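Local coordinates for succinate-semialdehyde dehydrogenase (Synechococcus, PDB 3VZ3), which catalyses the oxidation of succinic semialdehyde (4-oxobutanoic acid) to succinate, probably with NADP+ as the hydride acceptor, at residues M76-Q81 / W133-W138; D64-A69 / S82-A87; A129-N134 / A204-G209. The protein carries 1 engineered substitution. All coordinates share one frame; numbering follows the deposited sequence.

Interactions 1 and 2 lie side by side, their centres about 9 Å apart, and both draw on helix 80-104; Glu-86 of this helix joins them by a salt bridge to Lys-78 and a probable hydrogen bond to Phe-137 N. Along the chain their segments alternate, and interaction 2 closes before interaction 3 opens where interaction 1 ends. Interaction 3 belongs to the mixed sheet that holds strands 116-130 and 202-208, its centre about 15 Å from that of interaction 1 and about 20 Å from that of interaction 2. Interactions 1 and 3 share Trp-133 and Asn-134, and both touch NADP. The loop after strand 116-130 thus connects the coenzyme-binding sheet, the substrate pocket and helices 65-76 and 80-104 behind it.

Interaction 1: M76-Q81 / W133-W138; sequences MGKTHQ and WNFPFW. With SSN (4-oxobutanoic acid), chain C; NAP (NADP nicotinamide-adenine-dinucleotide phosphate), chain D.
Met-76 and Lys-78 back the loop 133-138, whose side chains bind the coenzyme and the substrate. The apolar contacts belong to Met-76: bends at chi2 (69°) and chi3 (64°) place its CE 4.1 Å from CE3 at the edge of the Trp-133 indole, while Met-76 CG lies 4.2 Å from Pro-136 CG. Met-76 CE also lies 3.4 Å from the carbonyl O of Asn-134. A weak hydrogen bond runs from Lys-78 N to the Met-76 sulfur.

Lys-78 crosses Phe-135 at about a right angle, NZ approaching the ring obliquely, 3.4 Å from CD2; its charge is paired with Glu-86.

Hydrogen bonds hold the ligands: Trp-133 NE1 donates to the phosphate O1N of NADP (2.8 Å), and Trp-138 NE1 to the substrate carboxylate O2 (2.9 Å, 162°), which lies in the indole plane at its edge. Asn-134 ND2, also bonded to Gln-263 O, donates to the aldehyde oxygen O4 of 4-oxobutanoic acid (3.0 Å), consistent with the oxyanion hole of aldehyde dehydrogenases. Phe-135 CE1 packs 3.3 Å from C4 of the substrate. With an alanine in place of Trp-133 the indole N-H is gone, which would probably leave O1N without this partner and open a gap beside the Met-76 methyl.

Segment 76-81 links helices 65-76 and 80-104, the loop joins strand 116-130 to helix 138-149, and Phe-137 packs on helix 163-176.

Interaction 2: D64-A69 / S82-A87; sequences DTSKFA and SAIAEA
Thr-65 and Ala-69 of helix 65-76 meet Ala-83, Ile-84 and Ala-87 of helix 80-104 in a close helix-helix crossing, built from small side chains beside the substrate-binding loop. The axes of the two short segments approach to 8.1 Å, with their N-to-C directions 116° apart, and the contact is made by van der Waals packing.

The two alanines meet tightly: Ala-69 CB and Ala-83 CB stand 3.5 Å apart, closer than usual for two carbons. The Ala-69 methyl is also pressed onto the opposing backbone, 3.4 Å from Ile-84 N, and the Ala-83 methyl meets the carbonyl oxygen of Ala-69 in return. Side chains as short as these let the backbones come so near.

Ile-84 divides its branches between the partners. With chi1 at -75°, CG1 stands beside its own backbone N and reaches the Ala-69 methyl, 3.7 Å from CB, and touches Ser-66 at its CA. CG2 instead faces Thr-65, lying 3.8 Å from OG1, and the two side chains cross at about a right angle. One turn further on, the methyl of Ala-87 rests 4.0 Å from Thr-65 CB. Thr-65 and Ala-69, and likewise Ala-83 and Ala-87, are four residues apart and so lie on one face of their helix, with Ile-84 flanking the second pair. The hydroxyl of Ser-66 is engaged by His-80 at the start of the second helix.

Met-72, further along helix 65-76, continues the packing against Ala-83 and Ala-87. Phe-68 turns its ring to Ile-60 and Leu-61 of helix 47-63 and meets the ring of Phe-137, while the Glu-86 side chain extends from helix 80-104 to the loop 133-138.

Interaction 3: A129-N134 / A204-G209; sequences AVMPWN and AATLTG. With NAP (NADP nicotinamide-adenine-dinucleotide phosphate), chain D.
Thr-206 pairs with Ala-129 in parallel register, its CG2 3.7 Å from the Ala-129 methyl. Its carbonyl oxygen accepts from Val-130 N (2.9 Å, 164°) and also receives a CA-H...O contact from Ala-129.

Leu-207 points to the other face, where its CD1 is packed tightly against Val-130 CG1 at 3.5 Å. Val-130 holds that methyl anti to its backbone N (chi1 174°), where CG1 also touches the coenzyme, 3.3 Å from the adenosine ribose oxygen O4B.

Thr-208 N returns the bond to Val-130 O at 3.0 Å. Two branches of its side chain do different work: OG1 lies against the sulfur and methyl of Met-131, whereas CG2 turns to the nicotinamide ring, 3.4 Å from C3N. Its carbonyl oxygen meets Pro-132 CD at 3.2 Å; proline has no N-H to offer, and the strand pairing stops here as the chains enter the coenzyme site. Met-131 O accepts a hydrogen bond from the adenosine ribose hydroxyl O3B of NADP (2.7 Å).

At Gly-209 the backbone takes angles that would jam a side chain against the preceding carbonyl, and a CB would clash with C5B of the coenzyme as well.

The dinucleotide thus lies across the C-terminal ends of parallel strands, as in Rossmann-type folds. Strand 116-130 runs between strands 153-157 and 202-208; Phe-143 of helix 138-149 covers Ala-129 and Thr-206, and Leu-217 of helix 211-223 packs on Val-130 and Leu-207.

Interaction 1: M76-Q81 / W133-W138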
loop_
_atom_site.group_PDB
_atom_site.type_symbol
_atom_site.label_atom_id
_atom_site.label_comp_id
_atom_site.label_asym_id
_atom_site.label_seq_id
_atom_site.Cartn_x
_atom_site.Cartn_y
_atom_site.Cartn_z
ATOM N N MET A 76 -14.082 -3.243 -28.327
ATOM C CA MET A 76 -14.929 -2.986 -27.162
ATOM C C MET A 76 -15.993 -1.881 -27.299
ATOM O O MET A 76 -16.670 -1.561 -26.322
ATOM C CB MET A 76 -14.083 -2.813 -25.898
ATOM C CG MET A 76 -12.975 -1.750 -25.997
ATOM S SD MET A 76 -13.579 -0.047 -26.104
ATOM C CE MET A 76 -14.378 0.135 -24.516
ATOM N N GLY A 77 -16.128 -1.299 -28.486
ATOM C CA GLY A 77 -17.339 -0.523 -28.799
ATOM C C GLY A 77 -17.381 0.957 -28.499
ATOM O O GLY A 77 -18.355 1.620 -28.882
ATOM N N LYS A 78 -16.347 1.508 -27.852
ATOM C CA LYS A 78 -16.339 2.957 -27.593
ATOM C C LYS A 78 -16.264 3.716 -28.921
ATOM O O LYS A 78 -15.728 3.201 -29.914
ATOM C CB LYS A 78 -15.208 3.373 -26.635
ATOM C CG LYS A 78 -13.798 3.298 -27.220
ATOM C CD LYS A 78 -12.732 3.543 -26.125
ATOM C CE LYS A 78 -12.695 4.997 -25.648
ATOM N NZ LYS A 78 -12.238 5.063 -24.190
ATOM N N THR A 79 -16.828 4.920 -28.961
ATOM C CA THR A 79 -16.802 5.684 -30.204
ATOM C C THR A 79 -15.353 5.865 -30.663
ATOM O O THR A 79 -14.450 6.023 -29.834
ATOM C CB THR A 79 -17.456 7.087 -30.083
ATOM O OG1 THR A 79 -16.697 7.893 -29.187
ATOM C CG2 THR A 79 -18.922 6.986 -29.595
ATOM N N HIS A 80 -15.148 5.874 -31.977
ATOM C CA HIS A 80 -13.811 6.064 -32.551
ATOM C C HIS A 80 -13.227 7.410 -32.102
ATOM O O HIS A 80 -12.056 7.485 -31.738
ATOM C CB HIS A 80 -13.896 5.950 -34.077
ATOM C CG HIS A 80 -12.583 6.081 -34.783
ATOM N ND1 HIS A 80 -11.559 5.166 -34.638
ATOM C CD2 HIS A 80 -12.140 7.006 -35.668
ATOM C CE1 HIS A 80 -10.537 5.530 -35.395
ATOM N NE2 HIS A 80 -10.868 6.636 -36.038
ATOM N N GLN A 81 -14.049 8.461 -32.075
ATOM C CA GLN A 81 -13.585 9.754 -31.571
ATOM C C GLN A 81 -13.087 9.696 -30.115
ATOM O O GLN A 81 -12.033 10.260 -29.802
ATOM C CB GLN A 81 -14.640 10.852 -31.756
ATOM C CG GLN A 81 -14.915 11.213 -33.225
ATOM C CD GLN A 81 -13.649 11.516 -34.067
ATOM O OE1 GLN A 81 -13.400 10.870 -35.093
ATOM N NE2 GLN A 81 -12.861 12.503 -33.635
ATOM N N TRP A 133 -11.196 -3.795 -19.789
ATOM C CA TRP A 133 -11.467 -3.511 -21.199
ATOM C C TRP A 133 -11.943 -2.085 -21.506
ATOM O O TRP A 133 -11.955 -1.696 -22.673
ATOM C CB TRP A 133 -12.465 -4.539 -21.792
ATOM C CG TRP A 133 -13.678 -4.666 -20.942
ATOM C CD1 TRP A 133 -13.922 -5.634 -20.006
ATOM C CD2 TRP A 133 -14.789 -3.749 -20.873
ATOM N NE1 TRP A 133 -15.123 -5.389 -19.377
ATOM C CE2 TRP A 133 -15.666 -4.235 -19.878
ATOM C CE3 TRP A 133 -15.126 -2.566 -21.552
ATOM C CZ2 TRP A 133 -16.874 -3.589 -19.559
ATOM C CZ3 TRP A 133 -16.319 -1.911 -21.222
ATOM C CH2 TRP A 133 -17.173 -2.424 -20.229
ATOM N N ASN A 134 -12.344 -1.320 -20.482
ATOM C CA ASN A 134 -13.083 -0.069 -20.739
ATOM C C ASN A 134 -12.251 1.108 -21.252
ATOM O O ASN A 134 -12.740 1.909 -22.053
ATOM C CB ASN A 134 -13.985 0.330 -19.560
ATOM C CG ASN A 134 -13.210 0.821 -18.350
ATOM O OD1 ASN A 134 -12.110 0.350 -18.058
ATOM N ND2 ASN A 134 -13.806 1.762 -17.612
ATOM N N PHE A 135 -10.995 1.180 -20.803
ATOM C CA PHE A 135 -10.003 2.116 -21.338
ATOM C C PHE A 135 -8.757 1.289 -21.612
ATOM O O PHE A 135 -7.787 1.342 -20.849
ATOM C CB PHE A 135 -9.725 3.272 -20.360
ATOM C CG PHE A 135 -10.872 4.230 -20.243
ATOM C CD1 PHE A 135 -11.880 4.011 -19.312
ATOM C CD2 PHE A 135 -10.959 5.326 -21.094
ATOM C CE1 PHE A 135 -12.961 4.900 -19.226
ATOM C CE2 PHE A 135 -12.027 6.218 -21.013
ATOM C CZ PHE A 135 -13.031 5.996 -20.084
ATOM N N PRO A 136 -8.794 0.507 -22.701
ATOM C CA PRO A 136 -7.785 -0.543 -22.896
ATOM C C PRO A 136 -6.385 -0.048 -23.200
ATOM O O PRO A 136 -5.441 -0.838 -23.102
ATOM C CB PRO A 136 -8.328 -1.344 -24.082
ATOM C CG PRO A 136 -9.156 -0.378 -24.854
ATOM C CD PRO A 136 -9.763 0.547 -23.813
ATOM N N PHE A 137 -6.245 1.218 -23.586
ATOM C CA PHE A 137 -4.920 1.806 -23.781
ATOM C C PHE A 137 -4.543 2.651 -22.564
ATOM O O PHE A 137 -3.493 2.447 -21.966
ATOM C CB PHE A 137 -4.871 2.669 -25.062
ATOM C CG PHE A 137 -4.444 1.927 -26.300
ATOM C CD1 PHE A 137 -5.170 0.825 -26.772
ATOM C CD2 PHE A 137 -3.349 2.386 -27.052
ATOM C CE1 PHE A 137 -4.778 0.151 -27.946
ATOM C CE2 PHE A 137 -2.945 1.725 -28.235
ATOM C CZ PHE A 137 -3.661 0.601 -28.682
ATOM N N TRP A 138 -5.425 3.578 -22.194
ATOM C CA TRP A 138 -5.148 4.524 -21.130
ATOM C C TRP A 138 -4.816 3.836 -19.806
ATOM O O TRP A 138 -3.852 4.216 -19.165
ATOM C CB TRP A 138 -6.297 5.527 -20.989
ATOM C CG TRP A 138 -6.321 6.280 -19.723
ATOM C CD1 TRP A 138 -7.274 6.194 -18.751
ATOM C CD2 TRP A 138 -5.367 7.260 -19.268
ATOM N NE1 TRP A 138 -6.985 7.050 -17.725
ATOM C CE2 TRP A 138 -5.817 7.714 -18.009
ATOM C CE3 TRP A 138 -4.184 7.792 -19.798
ATOM C CZ2 TRP A 138 -5.130 8.690 -17.267
ATOM C CZ3 TRP A 138 -3.492 8.758 -19.062
ATOM C CH2 TRP A 138 -3.968 9.197 -17.809
HETATM C C1 SSN C . -10.173 7.505 -15.996
HETATM O O1 SSN C . -10.735 8.136 -16.933
HETATM C C2 SSN C . -10.941 6.494 -15.182
HETATM O O2 SSN C . -8.986 7.661 -15.691
HETATM C C3 SSN C . -11.376 5.396 -16.135
HETATM C C4 SSN C . -12.867 5.196 -15.979
HETATM O O4 SSN C . -13.311 4.072 -15.820
HETATM P PA NAP D . -13.233 -7.124 -14.257
HETATM O O1A NAP D . -14.149 -8.257 -14.553
HETATM O O2A NAP D . -12.853 -6.986 -12.832
HETATM O O5B NAP D . -11.927 -7.280 -15.199
HETATM C C5B NAP D . -10.760 -6.506 -14.995
HETATM C C4B NAP D . -9.555 -7.429 -15.184
HETATM O O4B NAP D . -9.513 -8.389 -14.132
HETATM C C3B NAP D . -9.609 -8.238 -16.472
HETATM O O3B NAP D . -8.279 -8.349 -16.932
HETATM C C2B NAP D . -10.155 -9.591 -16.031
HETATM O O2B NAP D . -9.742 -10.663 -16.843
HETATM C C1B NAP D . -9.515 -9.706 -14.663
HETATM N N9A NAP D . -10.182 -10.588 -13.684
HETATM C C8A NAP D . -11.519 -10.869 -13.510
HETATM N N7A NAP D . -11.634 -11.719 -12.447
HETATM C C5A NAP D . -10.394 -11.967 -11.952
HETATM C C6A NAP D . -9.923 -12.742 -10.893
HETATM N N6A NAP D . -10.769 -13.436 -10.129
HETATM N N1A NAP D . -8.563 -12.789 -10.635
HETATM C C2A NAP D . -7.666 -12.073 -11.414
HETATM N N3A NAP D . -8.139 -11.306 -12.466
HETATM C C4A NAP D . -9.477 -11.257 -12.721
HETATM O O3 NAP D . -13.838 -5.704 -14.713
HETATM P PN NAP D . -15.089 -5.309 -15.645
HETATM O O1N NAP D . -15.173 -6.269 -16.768
HETATM O O2N NAP D . -16.278 -5.125 -14.766
HETATM O O5D NAP D . -14.534 -3.875 -16.139
HETATM C C5D NAP D . -15.125 -2.682 -15.660
HETATM C C4D NAP D . -14.723 -2.347 -14.229
HETATM O O4D NAP D . -13.505 -1.644 -14.233
HETATM C C3D NAP D . -15.715 -1.413 -13.545
HETATM O O3D NAP D . -16.652 -2.108 -12.753
HETATM C C2D NAP D . -14.859 -0.558 -12.649
HETATM O O2D NAP D . -14.977 -1.138 -11.376
HETATM C C1D NAP D . -13.433 -0.795 -13.101
HETATM N N1N NAP D . -12.610 0.397 -13.407
HETATM C C2N NAP D . -12.000 1.142 -12.419
HETATM C C3N NAP D . -11.218 2.251 -12.768
HETATM C C7N NAP D . -10.450 3.082 -11.772
HETATM O O7N NAP D . -9.353 3.845 -12.246
HETATM N N7N NAP D . -10.801 3.104 -10.485
HETATM C C4N NAP D . -11.047 2.565 -14.108
HETATM C C5N NAP D . -11.641 1.784 -15.094
HETATM C C6N NAP D . -12.417 0.695 -14.731
HETATM P P2B NAP D . -10.760 -11.435 -17.843
HETATM O O1X NAP D . -9.974 -12.562 -18.467
HETATM O O2X NAP D . -11.265 -10.467 -18.880
HETATM O O3X NAP D . -11.927 -11.936 -17.002
#

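Interaction 2: D64-A69 / S82-A87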
loop_
_atom_site.group_PDB
_atom_site.type_symbol
_atom_site.label_atom_id
_atom_site.label_comp_id
_atom_site.label_asym_id
_atom_site.label_seq_id
_atom_site.Cartn_x
_atom_site.Cartn_y
_atom_site.Cartn_z
ATOM N N ASP A 64 -0.276 7.620 -34.755
ATOM C CA ASP A 64 -1.263 6.654 -35.233
ATOM C C ASP A 64 -2.514 6.597 -34.360
ATOM O O ASP A 64 -3.089 5.515 -34.176
ATOM C CB ASP A 64 -0.643 5.248 -35.346
ATOM C CG ASP A 64 0.405 5.132 -36.457
ATOM O OD1 ASP A 64 0.605 6.080 -37.230
ATOM O OD2 ASP A 64 1.050 4.061 -36.542
ATOM N N THR A 65 -2.943 7.743 -33.827
ATOM C CA THR A 65 -4.110 7.750 -32.935
ATOM C C THR A 65 -5.304 7.057 -33.584
ATOM O O THR A 65 -5.967 6.242 -32.941
ATOM C CB THR A 65 -4.559 9.163 -32.474
ATOM O OG1 THR A 65 -4.940 9.941 -33.615
ATOM C CG2 THR A 65 -3.466 9.882 -31.687
ATOM N N SER A 66 -5.563 7.362 -34.859
ATOM C CA SER A 66 -6.730 6.805 -35.544
ATOM C C SER A 66 -6.666 5.278 -35.678
ATOM O O SER A 66 -7.655 4.585 -35.429
ATOM C CB SER A 66 -6.916 7.454 -36.914
ATOM O OG SER A 66 -8.218 7.196 -37.391
ATOM N N LYS A 67 -5.498 4.758 -36.054
ATOM C CA LYS A 67 -5.301 3.309 -36.184
ATOM C C LYS A 67 -5.520 2.595 -34.845
ATOM O O LYS A 67 -6.252 1.597 -34.771
ATOM C CB LYS A 67 -3.890 3.020 -36.731
ATOM C CG LYS A 67 -3.464 1.564 -36.641
ATOM C CD LYS A 67 -2.076 1.349 -37.258
ATOM C CE LYS A 67 -1.492 -0.002 -36.839
ATOM N NZ LYS A 67 -0.229 -0.329 -37.588
ATOM N N PHE A 68 -4.905 3.117 -33.784
ATOM C CA PHE A 68 -5.059 2.501 -32.472
ATOM C C PHE A 68 -6.499 2.623 -32.008
ATOM O O PHE A 68 -7.064 1.665 -31.476
ATOM C CB PHE A 68 -4.089 3.099 -31.443
ATOM C CG PHE A 68 -2.650 2.851 -31.776
ATOM C CD1 PHE A 68 -2.218 1.573 -32.132
ATOM C CD2 PHE A 68 -1.727 3.894 -31.756
ATOM C CE1 PHE A 68 -0.865 1.329 -32.463
ATOM C CE2 PHE A 68 -0.375 3.657 -32.074
ATOM C CZ PHE A 68 0.044 2.373 -32.428
ATOM N N ALA A 69 -7.096 3.788 -32.241
ATOM C CA ALA A 69 -8.490 4.017 -31.848
ATOM C C ALA A 69 -9.422 2.988 -32.508
ATOM O O ALA A 69 -10.351 2.485 -31.862
ATOM C CB ALA A 69 -8.910 5.432 -32.196
ATOM N N SER A 82 -13.820 9.017 -29.234
ATOM C CA SER A 82 -13.378 8.910 -27.842
ATOM C C SER A 82 -12.131 8.022 -27.733
ATOM O O SER A 82 -11.326 8.195 -26.821
ATOM C CB SER A 82 -14.493 8.449 -26.883
ATOM O OG SER A 82 -14.814 7.082 -27.086
ATOM N N ALA A 83 -11.989 7.067 -28.650
ATOM C CA ALA A 83 -10.794 6.217 -28.659
ATOM C C ALA A 83 -9.560 6.996 -29.131
ATOM O O ALA A 83 -8.439 6.767 -28.649
ATOM C CB ALA A 83 -11.022 4.972 -29.505
ATOM N N ILE A 84 -9.771 7.914 -30.070
ATOM C CA ILE A 84 -8.706 8.854 -30.478
ATOM C C ILE A 84 -8.233 9.658 -29.256
ATOM O O ILE A 84 -7.025 9.770 -29.019
ATOM C CB ILE A 84 -9.156 9.789 -31.640
ATOM C CG1 ILE A 84 -9.180 8.997 -32.949
ATOM C CG2 ILE A 84 -8.176 10.961 -31.800
ATOM C CD1 ILE A 84 -9.916 9.682 -34.127
ATOM N N ALA A 85 -9.185 10.189 -28.486
ATOM C CA ALA A 85 -8.883 10.923 -27.254
ATOM C C ALA A 85 -8.100 10.052 -26.275
ATOM O O ALA A 85 -7.197 10.535 -25.590
ATOM C CB ALA A 85 -10.188 11.448 -26.584
ATOM N N GLU A 86 -8.458 8.772 -26.206
ATOM C CA GLU A 86 -7.775 7.851 -25.301
ATOM C C GLU A 86 -6.313 7.651 -25.712
ATOM O O GLU A 86 -5.415 7.610 -24.857
ATOM C CB GLU A 86 -8.484 6.504 -25.251
ATOM C CG GLU A 86 -7.857 5.577 -24.208
ATOM C CD GLU A 86 -8.591 4.283 -23.969
ATOM O OE1 GLU A 86 -7.957 3.373 -23.374
ATOM O OE2 GLU A 86 -9.778 4.171 -24.354
ATOM N N ALA A 87 -6.100 7.493 -27.016
ATOM C CA ALA A 87 -4.745 7.355 -27.554
ATOM C C ALA A 87 -3.908 8.616 -27.257
ATOM O O ALA A 87 -2.742 8.522 -26.831
ATOM C CB ALA A 87 -4.799 7.052 -29.055
#

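Interaction 3: A129-N134 / A204-G209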
loop_
_atom_site.group_PDB
_atom_site.type_symbol
_atom_site.label_atom_id
_atom_site.label_comp_id
_atom_site.label_asym_id
_atom_site.label_seq_id
_atom_site.Cartn_x
_atom_site.Cartn_y
_atom_site.Cartn_z
ATOM N N ALA A 129 0.496 -6.247 -13.786
ATOM C CA ALA A 129 -0.663 -5.357 -13.966
ATOM C C ALA A 129 -1.835 -6.139 -14.554
ATOM O O ALA A 129 -1.687 -6.823 -15.571
ATOM C CB ALA A 129 -0.311 -4.200 -14.885
ATOM N N VAL A 130 -2.995 -6.027 -13.916
ATOM C CA VAL A 130 -4.209 -6.671 -14.410
ATOM C C VAL A 130 -5.136 -5.534 -14.789
ATOM O O VAL A 130 -5.412 -4.665 -13.964
ATOM C CB VAL A 130 -4.859 -7.569 -13.332
ATOM C CG1 VAL A 130 -6.210 -8.133 -13.814
ATOM C CG2 VAL A 130 -3.909 -8.700 -12.936
ATOM N N MET A 131 -5.587 -5.510 -16.043
ATOM C CA MET A 131 -6.259 -4.316 -16.572
ATOM C C MET A 131 -7.612 -4.657 -17.208
ATOM O O MET A 131 -7.836 -5.799 -17.603
ATOM C CB MET A 131 -5.349 -3.579 -17.571
ATOM C CG MET A 131 -4.096 -2.942 -16.935
ATOM S SD MET A 131 -4.529 -1.527 -15.912
ATOM C CE MET A 131 -3.284 -1.616 -14.603
ATOM N N PRO A 132 -8.534 -3.672 -17.245
ATOM C CA PRO A 132 -9.896 -3.854 -17.734
ATOM C C PRO A 132 -10.082 -3.396 -19.188
ATOM O O PRO A 132 -9.240 -2.662 -19.736
ATOM C CB PRO A 132 -10.687 -2.934 -16.801
ATOM C CG PRO A 132 -9.774 -1.722 -16.692
ATOM C CD PRO A 132 -8.337 -2.305 -16.721
ATOM N N TRP A 133 -11.196 -3.795 -19.789
ATOM C CA TRP A 133 -11.467 -3.511 -21.199
ATOM C C TRP A 133 -11.943 -2.085 -21.506
ATOM O O TRP A 133 -11.955 -1.696 -22.673
ATOM C CB TRP A 133 -12.465 -4.539 -21.792
ATOM C CG TRP A 133 -13.678 -4.666 -20.942
ATOM C CD1 TRP A 133 -13.922 -5.634 -20.006
ATOM C CD2 TRP A 133 -14.789 -3.749 -20.873
ATOM N NE1 TRP A 133 -15.123 -5.389 -19.377
ATOM C CE2 TRP A 133 -15.666 -4.235 -19.878
ATOM C CE3 TRP A 133 -15.126 -2.566 -21.552
ATOM C CZ2 TRP A 133 -16.874 -3.589 -19.559
ATOM C CZ3 TRP A 133 -16.319 -1.911 -21.222
ATOM C CH2 TRP A 133 -17.173 -2.424 -20.229
ATOM N N ASN A 134 -12.344 -1.320 -20.482
ATOM C CA ASN A 134 -13.083 -0.069 -20.739
ATOM C C ASN A 134 -12.251 1.108 -21.252
ATOM O O ASN A 134 -12.740 1.909 -22.053
ATOM C CB ASN A 134 -13.985 0.330 -19.560
ATOM C CG ASN A 134 -13.210 0.821 -18.350
ATOM O OD1 ASN A 134 -12.110 0.350 -18.058
ATOM N ND2 ASN A 134 -13.806 1.762 -17.612
ATOM N N ALA A 204 5.249 -7.250 -6.983
ATOM C CA ALA A 204 4.112 -6.377 -6.676
ATOM C C ALA A 204 3.077 -6.502 -7.763
ATOM O O ALA A 204 3.350 -7.039 -8.832
ATOM C CB ALA A 204 4.565 -4.926 -6.549
ATOM N N ALA A 205 1.883 -5.991 -7.491
ATOM C CA ALA A 205 0.800 -6.097 -8.467
ATOM C C ALA A 205 -0.159 -4.923 -8.372
ATOM O O ALA A 205 -0.421 -4.388 -7.295
ATOM C CB ALA A 205 0.053 -7.398 -8.263
ATOM N N THR A 206 -0.704 -4.549 -9.522
ATOM C CA THR A 206 -1.721 -3.503 -9.593
ATOM C C THR A 206 -2.913 -4.043 -10.368
ATOM O O THR A 206 -2.731 -4.807 -11.311
ATOM C CB THR A 206 -1.136 -2.202 -10.213
ATOM O OG1 THR A 206 -2.053 -1.119 -10.040
ATOM C CG2 THR A 206 -0.755 -2.343 -11.708
ATOM N N LEU A 207 -4.124 -3.657 -9.968
ATOM C CA LEU A 207 -5.298 -4.066 -10.724
ATOM C C LEU A 207 -6.269 -2.903 -10.845
ATOM O O LEU A 207 -6.583 -2.235 -9.858
ATOM C CB LEU A 207 -6.000 -5.282 -10.087
ATOM C CG LEU A 207 -7.238 -5.877 -10.803
ATOM C CD1 LEU A 207 -7.325 -7.381 -10.613
ATOM C CD2 LEU A 207 -8.569 -5.216 -10.371
ATOM N N THR A 208 -6.736 -2.685 -12.069
ATOM C CA THR A 208 -7.858 -1.792 -12.331
ATOM C C THR A 208 -8.999 -2.655 -12.866
ATOM O O THR A 208 -8.793 -3.459 -13.779
ATOM C CB THR A 208 -7.481 -0.713 -13.343
ATOM O OG1 THR A 208 -6.408 0.062 -12.799
ATOM C CG2 THR A 208 -8.648 0.214 -13.562
ATOM N N GLY A 209 -10.179 -2.517 -12.276
ATOM C CA GLY A 209 -11.279 -3.416 -12.609
ATOM C C GLY A 209 -12.350 -3.403 -11.537
ATOM O O GLY A 209 -12.588 -2.385 -10.906
HETATM P PA NAP D . -13.233 -7.124 -14.257
HETATM O O1A NAP D . -14.149 -8.257 -14.553
HETATM O O2A NAP D . -12.853 -6.986 -12.832
HETATM O O5B NAP D . -11.927 -7.280 -15.199
HETATM C C5B NAP D . -10.760 -6.506 -14.995
HETATM C C4B NAP D . -9.555 -7.429 -15.184
HETATM O O4B NAP D . -9.513 -8.389 -14.132
HETATM C C3B NAP D . -9.609 -8.238 -16.472
HETATM O O3B NAP D . -8.279 -8.349 -16.932
HETATM C C2B NAP D . -10.155 -9.591 -16.031
HETATM O O2B NAP D . -9.742 -10.663 -16.843
HETATM C C1B NAP D . -9.515 -9.706 -14.663
HETATM N N9A NAP D . -10.182 -10.588 -13.684
HETATM C C8A NAP D . -11.519 -10.869 -13.510
HETATM N N7A NAP D . -11.634 -11.719 -12.447
HETATM C C5A NAP D . -10.394 -11.967 -11.952
HETATM C C6A NAP D . -9.923 -12.742 -10.893
HETATM N N6A NAP D . -10.769 -13.436 -10.129
HETATM N N1A NAP D . -8.563 -12.789 -10.635
HETATM C C2A NAP D . -7.666 -12.073 -11.414
HETATM N N3A NAP D . -8.139 -11.306 -12.466
HETATM C C4A NAP D . -9.477 -11.257 -12.721
HETATM O O3 NAP D . -13.838 -5.704 -14.713
HETATM P PN NAP D . -15.089 -5.309 -15.645
HETATM O O1N NAP D . -15.173 -6.269 -16.768
HETATM O O2N NAP D . -16.278 -5.125 -14.766
HETATM O O5D NAP D . -14.534 -3.875 -16.139
HETATM C C5D NAP D . -15.125 -2.682 -15.660
HETATM C C4D NAP D . -14.723 -2.347 -14.229
HETATM O O4D NAP D . -13.505 -1.644 -14.233
HETATM C C3D NAP D . -15.715 -1.413 -13.545
HETATM O O3D NAP D . -16.652 -2.108 -12.753
HETATM C C2D NAP D . -14.859 -0.558 -12.649
HETATM O O2D NAP D . -14.977 -1.138 -11.376
HETATM C C1D NAP D . -13.433 -0.795 -13.101
HETATM N N1N NAP D . -12.610 0.397 -13.407
HETATM C C2N NAP D . -12.000 1.142 -12.419
HETATM C C3N NAP D . -11.218 2.251 -12.768
HETATM C C7N NAP D . -10.450 3.082 -11.772
HETATM O O7N NAP D . -9.353 3.845 -12.246
HETATM N N7N NAP D . -10.801 3.104 -10.485
HETATM C C4N NAP D . -11.047 2.565 -14.108
HETATM C C5N NAP D . -11.641 1.784 -15.094
HETATM C C6N NAP D . -12.417 0.695 -14.731
HETATM P P2B NAP D . -10.760 -11.435 -17.843
HETATM O O1X NAP D . -9.974 -12.562 -18.467
HETATM O O2X NAP D . -11.265 -10.467 -18.880
HETATM O O3X NAP D . -11.927 -11.936 -17.002
#